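PDB 4ON1: putative metalloprotease II from Bacteroides fragilis, which probably works as a secreted zinc-dependent metalloendopeptidase, hydrolysing peptide bonds within protein substrates. Local coordinates for residues Lys209-Gly214 with Ser250-Ala255; Gln349-Thr354 with Pro362-Ala367; Val73-Gly78 with Asn85-Gln90; Asp102-Ile107 with Arg157-Lys162. One frame throughout, in Å; residues are numbered along the deposited sequence.

From the N terminus the contacts follow one another in series, and none nests in or crosses another. Interaction 3 comes first, closing the short hairpin of strands 71-78 and 84-88. Interaction 4 then closes a longer excursion that includes helix 112-126, pairing strand 102-109 with strand 153-159; both lie in the fragilysin-type N-terminal domain, centres about 16 Å apart. Interaction 1 joins the loops that leave the parallel strands 201-209 and 240-248. Interaction 2, last, closes the seven-residue link between 349-354 and 362-367 beside the zinc site. Interaction 2 comes within about 7 Å, nearest atoms, of interactions 3 and 4, touching neither.

Interaction 1 of 4, residues Lys209-Gly214 with Ser250-Ala255; sequences KEKDGG and SHKGGA
Lys211 and Glu210 both carry CG anti to their own backbone N (chi1 -173° and 176°), which places Glu210 CG 3.4 Å from His251 O and starts the Lys211 chain out past Lys252. Extended beyond CG, the two lysines lie side by side and point the same way, with Lys211 CD 3.5 Å from Lys252 CE. Their methylenes therefore do the touching, although like charges come close: Lys211 NZ is 4.3 Å from Lys252 NZ. Asp212 OD2, 4.2 Å from Lys252 NZ, is too distant for a salt bridge but may ease that repulsion. One direct hydrogen bond joins the backbones, Lys211 N to His251 O at 2.8 Å, the donor standing above the carbonyl plane. It is made from within the type II turn Glu210-Gly213. A water adds a second link, accepting from Gly253 N and lying close to Lys211 O. The Glu210 carboxylate has its salt bridge with Arg288, which also binds Gly254 O, so both loops are fastened to the end of strand 284-288. Away from the zinc site, the contact ties together the exits of parallel strands 201-209 and 240-248, just ahead of helices 217-230 and 259-271.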
loop_
_atom_site.group_PDB
_atom_site.type_symbol
_atom_site.label_atom_id
_atom_site.label_comp_id
_atom_site.label_asym_id
_atom_site.label_seq_id
_atom_site.Cartn_x
_atom_site.Cartn_y
_atom_site.Cartn_z
ATOM N N LYS A 209 5.000 -6.676 10.321
ATOM C CA LYS A 209 3.622 -6.866 10.784
ATOM C C LYS A 209 3.569 -6.963 12.294
ATOM O O LYS A 209 4.200 -7.836 12.886
ATOM C CB LYS A 209 2.996 -8.122 10.160
ATOM C CG LYS A 209 2.893 -8.037 8.642
ATOM C CD LYS A 209 2.552 -9.380 8.013
ATOM C CE LYS A 209 1.133 -9.800 8.347
ATOM N NZ LYS A 209 0.776 -11.061 7.644
ATOM N N GLU A 210 2.817 -6.057 12.914
ATOM C CA GLU A 210 2.601 -6.093 14.359
ATOM C C GLU A 210 1.913 -7.405 14.728
ATOM O O GLU A 210 0.975 -7.836 14.057
ATOM C CB GLU A 210 1.767 -4.889 14.811
ATOM C CG GLU A 210 1.407 -4.871 16.301
ATOM C CD GLU A 210 0.538 -3.673 16.684
ATOM O OE1 GLU A 210 0.862 -2.533 16.276
ATOM O OE2 GLU A 210 -0.480 -3.878 17.376
ATOM N N LYS A 211 2.426 -8.084 15.745
ATOM C CA LYS A 211 1.796 -9.323 16.193
ATOM C C LYS A 211 0.400 -9.057 16.745
ATOM O O LYS A 211 0.211 -8.169 17.578
ATOM C CB LYS A 211 2.649 -10.035 17.238
ATOM C CG LYS A 211 2.087 -11.413 17.604
ATOM C CD LYS A 211 2.955 -12.114 18.625
ATOM C CE LYS A 211 2.426 -13.511 18.931
ATOM N NZ LYS A 211 3.269 -14.205 19.949
ATOM N N ASP A 212 -0.570 -9.825 16.252
ATOM C CA ASP A 212 -1.988 -9.633 16.550
ATOM C C ASP A 212 -2.475 -8.260 16.109
ATOM O O ASP A 212 -3.514 -7.795 16.567
ATOM C CB ASP A 212 -2.279 -9.835 18.043
ATOM C CG ASP A 212 -1.817 -11.191 18.553
ATOM O OD1 ASP A 212 -1.896 -12.176 17.787
ATOM O OD2 ASP A 212 -1.381 -11.271 19.722
ATOM N N GLY A 213 -1.736 -7.626 15.202
ATOM C CA GLY A 213 -2.107 -6.311 14.706
ATOM C C GLY A 213 -3.223 -6.344 13.680
ATOM O O GLY A 213 -3.853 -5.316 13.413
ATOM N N GLY A 214 -3.453 -7.512 13.083
ATOM C CA GLY A 214 -4.571 -7.696 12.167
ATOM C C GLY A 214 -4.409 -7.185 10.737
ATOM O O GLY A 214 -5.371 -7.211 9.968
ATOM N N SER A 250 7.134 -10.603 16.624
ATOM C CA SER A 250 6.465 -10.952 17.865
ATOM C C SER A 250 6.242 -9.677 18.674
ATOM O O SER A 250 6.091 -9.714 19.894
ATOM C CB SER A 250 7.277 -11.984 18.656
ATOM O OG SER A 250 8.445 -11.398 19.194
ATOM N N HIS A 251 6.225 -8.539 17.984
ATOM C CA HIS A 251 6.037 -7.256 18.654
ATOM C C HIS A 251 4.570 -6.859 18.662
ATOM O O HIS A 251 3.960 -6.689 17.602
ATOM C CB HIS A 251 6.866 -6.164 17.982
ATOM C CG HIS A 251 6.623 -4.795 18.538
ATOM N ND1 HIS A 251 7.028 -4.420 19.802
ATOM C CD2 HIS A 251 6.030 -3.705 17.993
ATOM C CE1 HIS A 251 6.689 -3.161 20.015
ATOM N NE2 HIS A 251 6.082 -2.702 18.933
ATOM N N LYS A 252 4.005 -6.739 19.861
ATOM C CA LYS A 252 2.611 -6.324 20.052
ATOM C C LYS A 252 2.500 -4.871 20.500
ATOM O O LYS A 252 3.473 -4.293 20.982
ATOM C CB LYS A 252 1.933 -7.224 21.084
ATOM C CG LYS A 252 2.019 -8.704 20.777
ATOM C CD LYS A 252 1.445 -9.520 21.933
ATOM C CE LYS A 252 1.683 -11.010 21.750
ATOM N NZ LYS A 252 1.208 -11.804 22.922
ATOM N N GLY A 253 1.307 -4.295 20.357
ATOM C CA GLY A 253 1.028 -2.948 20.839
ATOM C C GLY A 253 -0.406 -2.832 21.337
ATOM O O GLY A 253 -1.239 -3.683 21.009
ATOM N N GLY A 254 -0.703 -1.828 22.162
ATOM C CA GLY A 254 -2.079 -1.639 22.599
ATOM C C GLY A 254 -2.851 -0.866 21.543
ATOM O O GLY A 254 -2.266 -0.130 20.738
ATOM N N ALA A 255 -4.172 -0.989 21.569
ATOM C CA ALA A 255 -5.006 -0.393 20.525
ATOM C C ALA A 255 -5.060 1.137 20.517
ATOM O O ALA A 255 -5.097 1.756 19.451
ATOM C CB ALA A 255 -6.421 -0.951 20.636
HETATM O O HOH W 1 -0.948 -5.884 18.641
#

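Interaction 2 of 4, residues Gln349-Thr354 with Pro362-Ala367; sequences QDLMYT and PNHLSA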
loop_
_atom_site.group_PDB
_atom_site.type_symbol
_atom_site.label_atom_id
_atom_site.label_comp_id
_atom_site.label_asym_id
_atom_site.label_seq_id
_atom_site.Cartn_x
_atom_site.Cartn_y
_atom_site.Cartn_z
ATOM N N GLN A 349 -5.307 17.134 -3.649
ATOM C CA GLN A 349 -5.088 15.958 -4.491
ATOM C C GLN A 349 -3.728 15.342 -4.194
ATOM O O GLN A 349 -3.447 14.199 -4.562
ATOM C CB GLN A 349 -5.172 16.329 -5.973
ATOM C CG GLN A 349 -6.574 16.287 -6.567
ATOM C CD GLN A 349 -6.596 16.693 -8.035
ATOM O OE1 GLN A 349 -5.857 17.586 -8.456
ATOM N NE2 GLN A 349 -7.442 16.033 -8.820
ATOM N N ASP A 350 -2.886 16.103 -3.509
ATOM C CA ASP A 350 -1.542 15.644 -3.216
ATOM C C ASP A 350 -1.533 14.604 -2.098
ATOM O O ASP A 350 -2.260 14.725 -1.112
ATOM C CB ASP A 350 -0.647 16.826 -2.837
ATOM C CG ASP A 350 0.832 16.488 -2.919
ATOM O OD1 ASP A 350 1.312 15.683 -2.081
ATOM O OD2 ASP A 350 1.510 17.031 -3.819
ATOM N N LEU A 351 -0.708 13.581 -2.276
ATOM C CA LEU A 351 -0.474 12.574 -1.255
ATOM C C LEU A 351 -0.140 13.197 0.101
ATOM O O LEU A 351 -0.529 12.679 1.152
ATOM C CB LEU A 351 0.663 11.654 -1.692
ATOM C CG LEU A 351 1.106 10.662 -0.621
ATOM C CD1 LEU A 351 -0.074 9.756 -0.250
ATOM C CD2 LEU A 351 2.281 9.845 -1.117
ATOM N N MET A 352 0.591 14.306 0.070
ATOM C CA MET A 352 1.072 14.947 1.291
ATOM C C MET A 352 0.143 16.070 1.772
ATOM O O MET A 352 0.577 16.980 2.482
ATOM C CB MET A 352 2.494 15.486 1.080
ATOM C CG MET A 352 3.496 14.437 0.601
ATOM S SD MET A 352 3.485 12.980 1.667
ATOM C CE MET A 352 4.150 13.697 3.173
ATOM N N TYR A 353 -1.123 16.016 1.372
ATOM C CA TYR A 353 -2.111 16.978 1.857
ATOM C C TYR A 353 -2.151 17.007 3.389
ATOM O O TYR A 353 -2.165 15.962 4.051
ATOM C CB TYR A 353 -3.495 16.655 1.301
ATOM C CG TYR A 353 -4.511 17.754 1.527
ATOM C CD1 TYR A 353 -5.810 17.458 1.904
ATOM C CD2 TYR A 353 -4.165 19.088 1.359
ATOM C CE1 TYR A 353 -6.746 18.464 2.103
ATOM C CE2 TYR A 353 -5.087 20.100 1.556
ATOM C CZ TYR A 353 -6.376 19.780 1.931
ATOM O OH TYR A 353 -7.293 20.783 2.128
ATOM N N THR A 354 -2.163 18.222 3.926
ATOM C CA THR A 354 -2.042 18.480 5.357
ATOM C C THR A 354 -3.215 17.952 6.178
ATOM O O THR A 354 -3.087 17.699 7.378
ATOM C CB THR A 354 -1.905 19.991 5.608
ATOM O OG1 THR A 354 -0.978 20.548 4.667
ATOM C CG2 THR A 354 -1.427 20.277 7.026
ATOM N N PRO A 362 -2.384 9.054 -4.622
ATOM C CA PRO A 362 -1.056 8.618 -4.170
ATOM C C PRO A 362 0.072 9.190 -5.020
ATOM O O PRO A 362 0.967 8.453 -5.440
ATOM C CB PRO A 362 -1.130 7.095 -4.305
ATOM C CG PRO A 362 -2.069 6.883 -5.452
ATOM C CD PRO A 362 -3.101 7.987 -5.346
ATOM N N ASN A 363 0.038 10.501 -5.237
ATOM C CA ASN A 363 0.998 11.176 -6.098
ATOM C C ASN A 363 1.606 12.382 -5.408
ATOM O O ASN A 363 0.901 13.143 -4.745
ATOM C CB ASN A 363 0.337 11.636 -7.404
ATOM C CG ASN A 363 -0.278 10.491 -8.186
ATOM O OD1 ASN A 363 -1.440 10.124 -7.975
ATOM N ND2 ASN A 363 0.495 9.928 -9.103
ATOM N N HIS A 364 2.918 12.544 -5.549
ATOM C CA HIS A 364 3.579 13.776 -5.141
ATOM C C HIS A 364 3.436 14.795 -6.263
ATOM O O HIS A 364 4.091 14.683 -7.301
ATOM C CB HIS A 364 5.060 13.534 -4.816
ATOM C CG HIS A 364 5.276 12.698 -3.594
ATOM N ND1 HIS A 364 5.121 13.193 -2.315
ATOM C CD2 HIS A 364 5.635 11.399 -3.455
ATOM C CE1 HIS A 364 5.376 12.233 -1.442
ATOM N NE2 HIS A 364 5.689 11.134 -2.106
ATOM N N LEU A 365 2.591 15.797 -6.042
ATOM C CA LEU A 365 2.305 16.791 -7.063
ATOM C C LEU A 365 3.053 18.091 -6.781
ATOM O O LEU A 365 3.039 19.020 -7.588
ATOM C CB LEU A 365 0.803 17.053 -7.140
ATOM C CG LEU A 365 -0.097 15.821 -7.285
ATOM C CD1 LEU A 365 -1.575 16.231 -7.210
ATOM C CD2 LEU A 365 0.198 15.055 -8.578
ATOM N N SER A 366 3.699 18.158 -5.625
ATOM C CA SER A 366 4.434 19.357 -5.241
ATOM C C SER A 366 5.873 19.324 -5.756
ATOM O O SER A 366 6.653 18.442 -5.388
ATOM C CB SER A 366 4.426 19.513 -3.718
ATOM O OG SER A 366 5.517 20.311 -3.295
ATOM N N ALA A 367 6.222 20.284 -6.611
ATOM C CA ALA A 367 7.588 20.381 -7.115
ATOM C C ALA A 367 8.580 20.551 -5.966
ATOM O O ALA A 367 9.682 19.997 -5.988
ATOM C CB ALA A 367 7.715 21.536 -8.098
HETATM O O HOH W 2 4.171 15.957 -2.310
#
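Met352 and His364 meet at the Met-turn, the methionine-bearing turn beneath the metal that marks metzincin peptidases such as the matrixins. Asp350 to Tyr353 form a type I turn with Met352 at its third position; the Met352 side chain approaches that of the zinc ligand His338 to about 3 Å and the zinc ion to about 5 Å. Segment 362-367 backs this turn. Met352 CG, anti to the carbonyl carbon (chi1 -55°), lies at the edge of the His364 ring, 3.5 Å from CE1, while Leu351 CD2 makes an off-centre CH-pi contact with the same ring. Asp350 is the polar hub. Its OD1 takes Met352 N in a near-straight Asx-turn bond of 2.7 Å, through the lone pair away from OD2. Leu365 N reaches Asp350 OD2 at 2.8 Å from above the carboxylate plane, and Leu351 N binds Asn363 O at 3.0 Å. Just beyond, Ser366 OG caps helix 367-378 through Asn369 N, and Leu351 O holds His334 ND1, a second-shell grip on a zinc ligand. A water between the segments donates to Asp350 OD1 and lies in the His364 ring plane, 2.9 Å from His364 ND1.

Interaction 3 of 4, residues Val73-Gly78 with Asn85-Gln90; sequences VYLFEG and NAILSQ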
loop_
_atom_site.group_PDB
_atom_site.type_symbol
_atom_site.label_atom_id
_atom_site.label_comp_id
_atom_site.label_asym_id
_atom_site.label_seq_id
_atom_site.Cartn_x
_atom_site.Cartn_y
_atom_site.Cartn_z
ATOM N N VAL A 73 5.788 -11.199 -4.866
ATOM C CA VAL A 73 4.470 -10.662 -5.191
ATOM C C VAL A 73 4.647 -9.673 -6.341
ATOM O O VAL A 73 5.618 -8.928 -6.371
ATOM C CB VAL A 73 3.807 -9.955 -3.985
ATOM C CG1 VAL A 73 2.474 -9.330 -4.393
ATOM C CG2 VAL A 73 3.622 -10.921 -2.817
ATOM N N TYR A 74 3.737 -9.698 -7.306
ATOM C CA TYR A 74 3.899 -8.895 -8.507
ATOM C C TYR A 74 2.841 -7.794 -8.598
ATOM O O TYR A 74 1.696 -7.972 -8.181
ATOM C CB TYR A 74 3.869 -9.793 -9.750
ATOM C CG TYR A 74 4.936 -10.874 -9.742
ATOM C CD1 TYR A 74 6.274 -10.561 -9.968
ATOM C CD2 TYR A 74 4.609 -12.201 -9.486
ATOM C CE1 TYR A 74 7.254 -11.543 -9.956
ATOM C CE2 TYR A 74 5.583 -13.193 -9.468
ATOM C CZ TYR A 74 6.899 -12.857 -9.705
ATOM O OH TYR A 74 7.861 -13.837 -9.695
ATOM N N LEU A 75 3.256 -6.640 -9.104
ATOM C CA LEU A 75 2.359 -5.509 -9.276
ATOM C C LEU A 75 2.101 -5.283 -10.759
ATOM O O LEU A 75 2.955 -5.566 -11.597
ATOM C CB LEU A 75 2.948 -4.243 -8.642
ATOM C CG LEU A 75 3.254 -4.277 -7.144
ATOM C CD1 LEU A 75 3.743 -2.915 -6.652
ATOM C CD2 LEU A 75 2.016 -4.691 -6.368
ATOM N N PHE A 76 0.916 -4.770 -11.074
ATOM C CA PHE A 76 0.535 -4.498 -12.452
ATOM C C PHE A 76 -0.178 -3.163 -12.486
ATOM O O PHE A 76 -0.766 -2.759 -11.486
ATOM C CB PHE A 76 -0.378 -5.594 -13.008
ATOM C CG PHE A 76 0.166 -6.984 -12.849
ATOM C CD1 PHE A 76 0.812 -7.613 -13.907
ATOM C CD2 PHE A 76 0.011 -7.672 -11.649
ATOM C CE1 PHE A 76 1.306 -8.903 -13.774
ATOM C CE2 PHE A 76 0.504 -8.961 -11.502
ATOM C CZ PHE A 76 1.154 -9.577 -12.567
ATOM N N GLU A 77 -0.120 -2.477 -13.623
ATOM C CA GLU A 77 -0.833 -1.218 -13.774
ATOM C C GLU A 77 -1.303 -0.970 -15.207
ATOM O O GLU A 77 -0.723 -1.480 -16.174
ATOM C CB GLU A 77 0.041 -0.045 -13.317
ATOM C CG GLU A 77 1.231 0.234 -14.220
ATOM C CD GLU A 77 2.125 1.342 -13.681
ATOM O OE1 GLU A 77 1.716 2.033 -12.723
ATOM O OE2 GLU A 77 3.243 1.516 -14.215
ATOM N N GLY A 78 -2.373 -0.189 -15.315
ATOM C CA GLY A 78 -2.915 0.268 -16.581
ATOM C C GLY A 78 -1.982 1.221 -17.289
ATOM O O GLY A 78 -1.206 1.934 -16.650
ATOM N N ASN A 85 -4.959 -0.968 -11.351
ATOM C CA ASN A 85 -3.835 -1.660 -10.733
ATOM C C ASN A 85 -4.249 -3.075 -10.390
ATOM O O ASN A 85 -5.433 -3.339 -10.181
ATOM C CB ASN A 85 -3.358 -0.952 -9.458
ATOM C CG ASN A 85 -2.643 0.359 -9.743
ATOM O OD1 ASN A 85 -3.142 1.437 -9.413
ATOM N ND2 ASN A 85 -1.473 0.269 -10.365
ATOM N N ALA A 86 -3.274 -3.978 -10.313
ATOM C CA ALA A 86 -3.535 -5.344 -9.882
ATOM C C ALA A 86 -2.351 -5.872 -9.110
ATOM O O ALA A 86 -1.235 -5.361 -9.232
ATOM C CB ALA A 86 -3.842 -6.253 -11.079
ATOM N N ILE A 87 -2.616 -6.885 -8.294
ATOM C CA ILE A 87 -1.598 -7.538 -7.484
ATOM C C ILE A 87 -1.714 -9.044 -7.635
ATOM O O ILE A 87 -2.815 -9.576 -7.553
ATOM C CB ILE A 87 -1.750 -7.147 -6.003
ATOM C CG1 ILE A 87 -1.681 -5.619 -5.858
ATOM C CG2 ILE A 87 -0.682 -7.812 -5.155
ATOM C CD1 ILE A 87 -2.004 -5.119 -4.469
ATOM N N LEU A 88 -0.594 -9.731 -7.865
ATOM C CA LEU A 88 -0.608 -11.190 -7.889
ATOM C C LEU A 88 0.299 -11.760 -6.821
ATOM O O LEU A 88 1.515 -11.600 -6.874
ATOM C CB LEU A 88 -0.182 -11.745 -9.254
ATOM C CG LEU A 88 -0.056 -13.278 -9.251
ATOM C CD1 LEU A 88 -1.373 -13.961 -8.873
ATOM C CD2 LEU A 88 0.430 -13.789 -10.594
ATOM N N SER A 89 -0.314 -12.420 -5.845
ATOM C CA SER A 89 0.421 -13.178 -4.846
ATOM C C SER A 89 0.092 -14.644 -5.030
ATOM O O SER A 89 -0.889 -14.977 -5.690
ATOM C CB SER A 89 0.050 -12.718 -3.437
ATOM O OG SER A 89 0.391 -13.691 -2.465
ATOM N N GLN A 90 0.889 -15.523 -4.442
ATOM C CA GLN A 90 0.580 -16.942 -4.517
ATOM C C GLN A 90 -0.645 -17.295 -3.667
ATOM O O GLN A 90 -1.247 -18.349 -3.859
ATOM C CB GLN A 90 1.793 -17.778 -4.092
ATOM C CG GLN A 90 2.926 -17.711 -5.108
ATOM C CD GLN A 90 4.138 -18.519 -4.707
ATOM O OE1 GLN A 90 4.078 -19.345 -3.795
ATOM N NE2 GLN A 90 5.247 -18.297 -5.404
#
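Tyr74 to Glu77 pair with Asn85 to Leu88 as the two arms of a beta hairpin, antiparallel with an angle of 161° between the strand directions. Tyr74 with Leu88 and Phe76 with Ala86 are the hydrogen-bonded pairs, each joined by two backbone bonds; Leu75 with Ile87 and Glu77 with Asn85 are non-hydrogen-bonded pairs. Bonds run from 2.9 Å for Leu88 N to Tyr74 O up to 3.0 Å for Ala86 N to Phe76 O. Side chains divide between two faces. On the one carrying Phe76, CG sits anti to the carbonyl carbon (chi1 -52°), and the ring is edge-on to the partner strand: CE2 lies 3.6 Å from Leu88 CB, while Phe76 CB packs on Ala86 CB. Helix 28-35 covers this face through Leu35, Ala32 and Tyr28. On the other, Leu75 and Ile87 lie side by side, Leu75 CD2 3.8 Å from Ile87 CG1, and Val73 CG1 comes 3.6 Å from Ile87 CG2, with Gln225 of helix 217-230 against Leu75 and Ile87. Next to Ala86 N, Phe76 O also receives a weak side-chain bond, 3.3 Å from Asn85 ND2.

Interaction 4 of 4, residues Asp102-Ile107 with Arg157-Lys162; sequences DLIDYI and RIDITK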
loop_
_atom_site.group_PDB
_atom_site.type_symbol
_atom_site.label_atom_id
_atom_site.label_comp_id
_atom_site.label_asym_id
_atom_site.label_seq_id
_atom_site.Cartn_x
_atom_site.Cartn_y
_atom_site.Cartn_z
ATOM N N ASP A 102 -16.057 5.839 -8.569
ATOM C CA ASP A 102 -15.564 5.273 -7.316
ATOM C C ASP A 102 -14.364 4.361 -7.535
ATOM O O ASP A 102 -14.270 3.665 -8.550
ATOM C CB ASP A 102 -16.668 4.498 -6.588
ATOM C CG ASP A 102 -17.690 5.412 -5.938
ATOM O OD1 ASP A 102 -17.503 6.648 -5.987
ATOM O OD2 ASP A 102 -18.673 4.895 -5.369
ATOM N N LEU A 103 -13.437 4.388 -6.584
ATOM C CA LEU A 103 -12.326 3.449 -6.584
ATOM C C LEU A 103 -12.778 2.107 -5.987
ATOM O O LEU A 103 -13.229 2.045 -4.838
ATOM C CB LEU A 103 -11.144 4.021 -5.807
ATOM C CG LEU A 103 -9.863 3.198 -5.853
ATOM C CD1 LEU A 103 -9.297 3.259 -7.257
ATOM C CD2 LEU A 103 -8.851 3.728 -4.847
ATOM N N ILE A 104 -12.673 1.044 -6.777
ATOM C CA ILE A 104 -13.188 -0.271 -6.382
ATOM C C ILE A 104 -12.077 -1.311 -6.255
ATOM O O ILE A 104 -11.231 -1.426 -7.138
ATOM C CB ILE A 104 -14.220 -0.784 -7.399
ATOM C CG1 ILE A 104 -15.308 0.273 -7.628
ATOM C CG2 ILE A 104 -14.827 -2.102 -6.934
ATOM C CD1 ILE A 104 -16.123 0.598 -6.388
ATOM N N ASP A 105 -12.073 -2.044 -5.142
ATOM C CA ASP A 105 -11.141 -3.161 -4.935
ATOM C C ASP A 105 -11.843 -4.504 -5.144
ATOM O O ASP A 105 -12.878 -4.764 -4.525
ATOM C CB ASP A 105 -10.545 -3.121 -3.522
ATOM C CG ASP A 105 -9.053 -2.813 -3.511
ATOM O OD1 ASP A 105 -8.396 -2.945 -4.565
ATOM O OD2 ASP A 105 -8.536 -2.450 -2.434
ATOM N N TYR A 106 -11.295 -5.346 -6.016
ATOM C CA TYR A 106 -11.773 -6.727 -6.142
ATOM C C TYR A 106 -10.726 -7.643 -5.532
ATOM O O TYR A 106 -9.566 -7.602 -5.933
ATOM C CB TYR A 106 -12.034 -7.113 -7.603
ATOM C CG TYR A 106 -13.038 -6.242 -8.319
ATOM C CD1 TYR A 106 -14.362 -6.634 -8.439
ATOM C CD2 TYR A 106 -12.660 -5.031 -8.881
ATOM C CE1 TYR A 106 -15.283 -5.843 -9.095
ATOM C CE2 TYR A 106 -13.574 -4.229 -9.538
ATOM C CZ TYR A 106 -14.884 -4.640 -9.641
ATOM O OH TYR A 106 -15.800 -3.844 -10.295
ATOM N N ILE A 107 -11.134 -8.462 -4.563
ATOM C CA ILE A 107 -10.190 -9.245 -3.773
ATOM C C ILE A 107 -10.524 -10.737 -3.859
ATOM O O ILE A 107 -11.665 -11.141 -3.609
ATOM C CB ILE A 107 -10.203 -8.775 -2.294
ATOM C CG1 ILE A 107 -9.862 -7.279 -2.208
ATOM C CG2 ILE A 107 -9.274 -9.624 -1.429
ATOM C CD1 ILE A 107 -10.459 -6.581 -0.985
ATOM N N ARG A 157 -15.860 -7.443 -3.325
ATOM C CA ARG A 157 -15.807 -6.161 -4.021
ATOM C C ARG A 157 -16.023 -5.035 -3.014
ATOM O O ARG A 157 -17.092 -4.924 -2.422
ATOM C CB ARG A 157 -16.872 -6.121 -5.119
ATOM C CG ARG A 157 -16.924 -4.851 -5.946
ATOM C CD ARG A 157 -18.227 -4.825 -6.716
ATOM N NE ARG A 157 -18.238 -3.831 -7.782
ATOM C CZ ARG A 157 -18.564 -2.556 -7.610
ATOM N NH1 ARG A 157 -18.887 -2.107 -6.403
ATOM N NH2 ARG A 157 -18.562 -1.730 -8.649
ATOM N N ILE A 158 -15.000 -4.213 -2.818
ATOM C CA ILE A 158 -15.049 -3.141 -1.829
ATOM C C ILE A 158 -15.021 -1.779 -2.510
ATOM O O ILE A 158 -14.137 -1.509 -3.321
ATOM C CB ILE A 158 -13.866 -3.210 -0.850
ATOM C CG1 ILE A 158 -13.733 -4.610 -0.260
ATOM C CG2 ILE A 158 -14.044 -2.178 0.258
ATOM C CD1 ILE A 158 -14.869 -4.948 0.682
ATOM N N ASP A 159 -15.971 -0.914 -2.172
ATOM C CA ASP A 159 -15.928 0.452 -2.670
ATOM C C ASP A 159 -15.058 1.298 -1.741
ATOM O O ASP A 159 -15.503 1.713 -0.674
ATOM C CB ASP A 159 -17.339 1.034 -2.777
ATOM C CG ASP A 159 -17.395 2.286 -3.634
ATOM O OD1 ASP A 159 -18.390 2.450 -4.371
ATOM O OD2 ASP A 159 -16.455 3.108 -3.568
ATOM N N ILE A 160 -13.818 1.544 -2.153
ATOM C CA ILE A 160 -12.873 2.297 -1.330
ATOM C C ILE A 160 -13.342 3.734 -1.120
ATOM O O ILE A 160 -13.279 4.273 -0.014
ATOM C CB ILE A 160 -11.469 2.331 -1.979
ATOM C CG1 ILE A 160 -10.967 0.911 -2.276
ATOM C CG2 ILE A 160 -10.471 3.110 -1.108
ATOM C CD1 ILE A 160 -10.841 0.033 -1.048
ATOM N N THR A 161 -13.818 4.349 -2.194
ATOM C CA THR A 161 -14.295 5.719 -2.137
ATOM C C THR A 161 -15.403 5.879 -1.100
ATOM O O THR A 161 -15.393 6.824 -0.313
ATOM C CB THR A 161 -14.780 6.178 -3.513
ATOM O OG1 THR A 161 -13.681 6.123 -4.433
ATOM C CG2 THR A 161 -15.329 7.598 -3.448
ATOM N N LYS A 162 -16.350 4.946 -1.095
ATOM C CA LYS A 162 -17.416 4.949 -0.100
ATOM C C LYS A 162 -16.866 4.772 1.309
ATOM O O LYS A 162 -17.233 5.513 2.221
ATOM C CB LYS A 162 -18.428 3.842 -0.393
ATOM C CG LYS A 162 -19.773 4.325 -0.897
ATOM C CD LYS A 162 -19.789 4.522 -2.395
ATOM C CE LYS A 162 -21.218 4.494 -2.926
ATOM N NZ LYS A 162 -21.857 3.156 -2.729
#
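Ile104, Asp105 and Tyr106 pair with Asp159, Ile158 and Arg157 in an antiparallel strand pair within the fragilysin-type N-terminal domain, whose second strand turns straight into helix 160-165. The strand part is the tight one. Asp105 and Ile158 form a hydrogen-bonded pair with two nearly straight bonds lying in the carbonyl planes, Asp105 N to Ile158 O and Ile158 N to Asp105 O, both 2.8 Å. On the face of Ile104, the Arg157 chain runs extended from CG to NE, and Ile104 CG2 sits over the centre of the guanidinium, 3.8 Å above its plane. Tyr106 lies alongside Arg157, ring and guanidinium planes 87° apart, with CE1 3.7 Å from Arg157 CG. Glu49 ties their ends together, in a salt bridge with Arg157 NE and a hydrogen bond with Tyr106 OH. On the other face Ile107 and Ile158 pack against Tyr122 of helix 112-126, and Asp105 has its salt bridge with Arg96.

The end around Asp102, Thr161 and Lys162 is only partly buried, and it is polar. Ile160 N and Thr161 OG1 carry the pairing past the strand, bonding Leu103 O and Leu103 N. Asp159 is the helix N-cap, its OD2 accepting from Lys162 N. Lys162 NZ makes a long salt bridge with Asp159 OD1, which may temper the charge there. Asp102 crosses Asp159 at about a right angle, and one of the two acids may well hold a proton, since Asp102 OD2 lies just 2.7 Å from Asp159 OD1.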